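Local coordinates for protein APL1 (Anopheles gambiae, PDB 3O6N) that probably regulates complement-like immunity in the mosquito through a leucine-rich repeat domain, as one half of a heterodimer with the LRR protein LRIM1, at residues Y87-A90 with Y91-T94. Residues are numbered along the deposited sequence; the frame is centred on the assembly and turned at random.
Sequences YAFA and YAHT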
ATOM      1  N   TYR A  87      32.194  -8.922   6.383  1.00 24.70           N
ATOM      2  CA  TYR A  87      32.734  -7.669   6.904  1.00 25.18           C
ATOM      3  C   TYR A  87      32.645  -6.508   5.918  1.00 24.63           C
ATOM      4  O   TYR A  87      33.331  -5.498   6.077  1.00 24.35           O
ATOM      5  CB  TYR A  87      34.167  -7.880   7.395  1.00 32.62           C
ATOM      6  CG  TYR A  87      34.243  -8.991   8.412  1.00 36.55           C
ATOM      7  CD1 TYR A  87      33.707  -8.825   9.682  1.00 41.80           C
ATOM      8  CD2 TYR A  87      34.818 -10.214   8.096  1.00 36.18           C
ATOM      9  CE1 TYR A  87      33.754  -9.838  10.617  1.00 47.05           C
ATOM     10  CE2 TYR A  87      34.872 -11.236   9.026  1.00 42.26           C
ATOM     11  CZ  TYR A  87      34.339 -11.042  10.285  1.00 49.53           C
ATOM     12  OH  TYR A  87      34.387 -12.052  11.218  1.00 53.46           O
ATOM     13  N   ALA A  88      31.779  -6.648   4.920  1.00 23.16           N
ATOM     14  CA  ALA A  88      31.615  -5.622   3.895  1.00 22.80           C
ATOM     15  C   ALA A  88      31.348  -4.239   4.485  1.00 25.12           C
ATOM     16  O   ALA A  88      31.826  -3.233   3.959  1.00 26.80           O
ATOM     17  CB  ALA A  88      30.501  -6.009   2.921  1.00 21.72           C
ATOM     18  N   PHE A  89      30.589  -4.187   5.576  1.00 19.85           N
ATOM     19  CA  PHE A  89      30.226  -2.908   6.181  1.00 20.86           C
ATOM     20  C   PHE A  89      30.945  -2.622   7.501  1.00 25.07           C
ATOM     21  O   PHE A  89      30.420  -1.911   8.362  1.00 26.62           O
ATOM     22  CB  PHE A  89      28.706  -2.812   6.357  1.00 19.95           C
ATOM     23  CG  PHE A  89      27.952  -2.747   5.057  1.00 18.65           C
ATOM     24  CD1 PHE A  89      27.644  -1.525   4.481  1.00 18.91           C
ATOM     25  CD2 PHE A  89      27.561  -3.906   4.407  1.00 23.39           C
ATOM     26  CE1 PHE A  89      26.953  -1.459   3.281  1.00 19.48           C
ATOM     27  CE2 PHE A  89      26.868  -3.849   3.206  1.00 18.02           C
ATOM     28  CZ  PHE A  89      26.564  -2.624   2.644  1.00 21.57           C
ATOM     29  N   ALA A  90      32.151  -3.159   7.643  1.00 27.57           N
ATOM     30  CA  ALA A  90      32.954  -2.936   8.843  1.00 33.28           C
ATOM     31  C   ALA A  90      33.342  -1.465   9.012  1.00 33.57           C
ATOM     32  O   ALA A  90      33.289  -0.925  10.118  1.00 33.11           O
ATOM     33  CB  ALA A  90      34.200  -3.818   8.819  1.00 31.68           C
ATOM     34  N   TYR A  91      33.726  -0.821   7.912  1.00 35.13           N
ATOM     35  CA  TYR A  91      34.117   0.588   7.938  1.00 38.49           C
ATOM     36  C   TYR A  91      33.048   1.487   7.322  1.00 40.57           C
ATOM     37  O   TYR A  91      33.365   2.416   6.582  1.00 42.75           O
ATOM     38  CB  TYR A  91      35.435   0.789   7.184  1.00 44.69           C
ATOM     39  CG  TYR A  91      36.636   0.131   7.828  1.00 51.83           C
ATOM     40  CD1 TYR A  91      37.512   0.864   8.618  1.00 57.15           C
ATOM     41  CD2 TYR A  91      36.895  -1.221   7.642  1.00 55.00           C
ATOM     42  CE1 TYR A  91      38.613   0.267   9.207  1.00 60.60           C
ATOM     43  CE2 TYR A  91      37.992  -1.826   8.228  1.00 59.26           C
ATOM     44  CZ  TYR A  91      38.848  -1.077   9.008  1.00 61.99           C
ATOM     45  OH  TYR A  91      39.942  -1.673   9.593  1.00 64.60           O
ATOM     46  N   ALA A  92      31.784   1.218   7.631  1.00 33.95           N
ATOM     47  CA  ALA A  92      30.688   1.955   7.014  1.00 32.61           C
ATOM     48  C   ALA A  92      30.086   2.996   7.954  1.00 30.44           C
ATOM     49  O   ALA A  92      28.953   3.430   7.762  1.00 27.15           O
ATOM     50  CB  ALA A  92      29.613   0.989   6.537  1.00 27.17           C
ATOM     51  N   HIS A  93      30.862   3.403   8.956  1.00 29.75           N
ATOM     52  CA  HIS A  93      30.379   4.277  10.028  1.00 35.02           C
ATOM     53  C   HIS A  93      29.737   5.590   9.570  1.00 30.13           C
ATOM     54  O   HIS A  93      28.947   6.185  10.301  1.00 31.17           O
ATOM     55  CB  HIS A  93      31.510   4.579  11.018  1.00 47.15           C
ATOM     56  CG  HIS A  93      32.072   3.361  11.683  1.00 60.96           C
ATOM     57  ND1 HIS A  93      31.404   2.682  12.678  1.00 67.24           N
ATOM     58  CD2 HIS A  93      33.240   2.702  11.496  1.00 66.42           C
ATOM     59  CE1 HIS A  93      32.135   1.656  13.077  1.00 69.00           C
ATOM     60  NE2 HIS A  93      33.254   1.646  12.375  1.00 69.39           N
ATOM     61  N   THR A  94      30.076   6.044   8.370  1.00 27.49           N
ATOM     62  CA  THR A  94      29.578   7.329   7.886  1.00 25.87           C
ATOM     63  C   THR A  94      28.336   7.210   6.995  1.00 28.67           C
ATOM     64  O   THR A  94      27.727   8.220   6.641  1.00 28.45           O
ATOM     65  CB  THR A  94      30.666   8.103   7.117  1.00 26.90           C
ATOM     66  OG1 THR A  94      31.104   7.326   5.996  1.00 28.04           O
ATOM     67  CG2 THR A  94      31.858   8.408   8.023  1.00 28.78           C
TER
HETATM   68  O   HOH W   1      34.193  -2.126   5.282  1.00 29.53           O
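Phe89 meets Ala92 at the edge of its ring: the methyl carbon CB of Ala92 lies near the ring plane, 3.8 Å from CD1 of Phe89, so neither face is used in this pair. With CG anti to its own carbonyl carbon and beside the backbone N (chi1 -67°), the Phe89 ring reaches the interior among Leu65, Met100 and Val112 while its CD1 edge stays beside Ala92. A large flat hydrocarbon suits that buried place, and the small methyl of Ala92 fits beside it. The Tyr91 ring lies obliquely to the carbonyl carbon of Ala90; the short Ala90 side chain lets CD2 of Tyr91 come within 3.9 Å of its CB, and a water sits at the ring edge, in plane. Exposed Tyr91 forms a cation-pi pair with Arg69, which an electron-rich ring allows. The imidazole of His93, a polar ring at home on an exposed residue, likewise approaches obliquely, with NE2 3.4 Å from O of Ala90, but the angle is too poor for a hydrogen bond; that oxygen is instead bonded by the side-chain amide of Asn115.

The backbone folds through two type I turns, Tyr87 to Ala90 and Phe89 to Ala92. In the first, Ala90 N donates to Tyr87 O over 3.1 Å; the second is closed weakly, Ala92 N to Phe89 O at 3.5 Å and 139°. The water accepts from Tyr91 N (3.0 Å) and donates to Ala88 O (2.9 Å), bridging the two turns. This loop joins strands 83-84 and 97-99 near the N-terminal end of the leucine-rich repeat solenoid. Its chemistry implies that apolar packing of Phe89 and Ala92, with the water bridge, supplements the weak closure of the second turn.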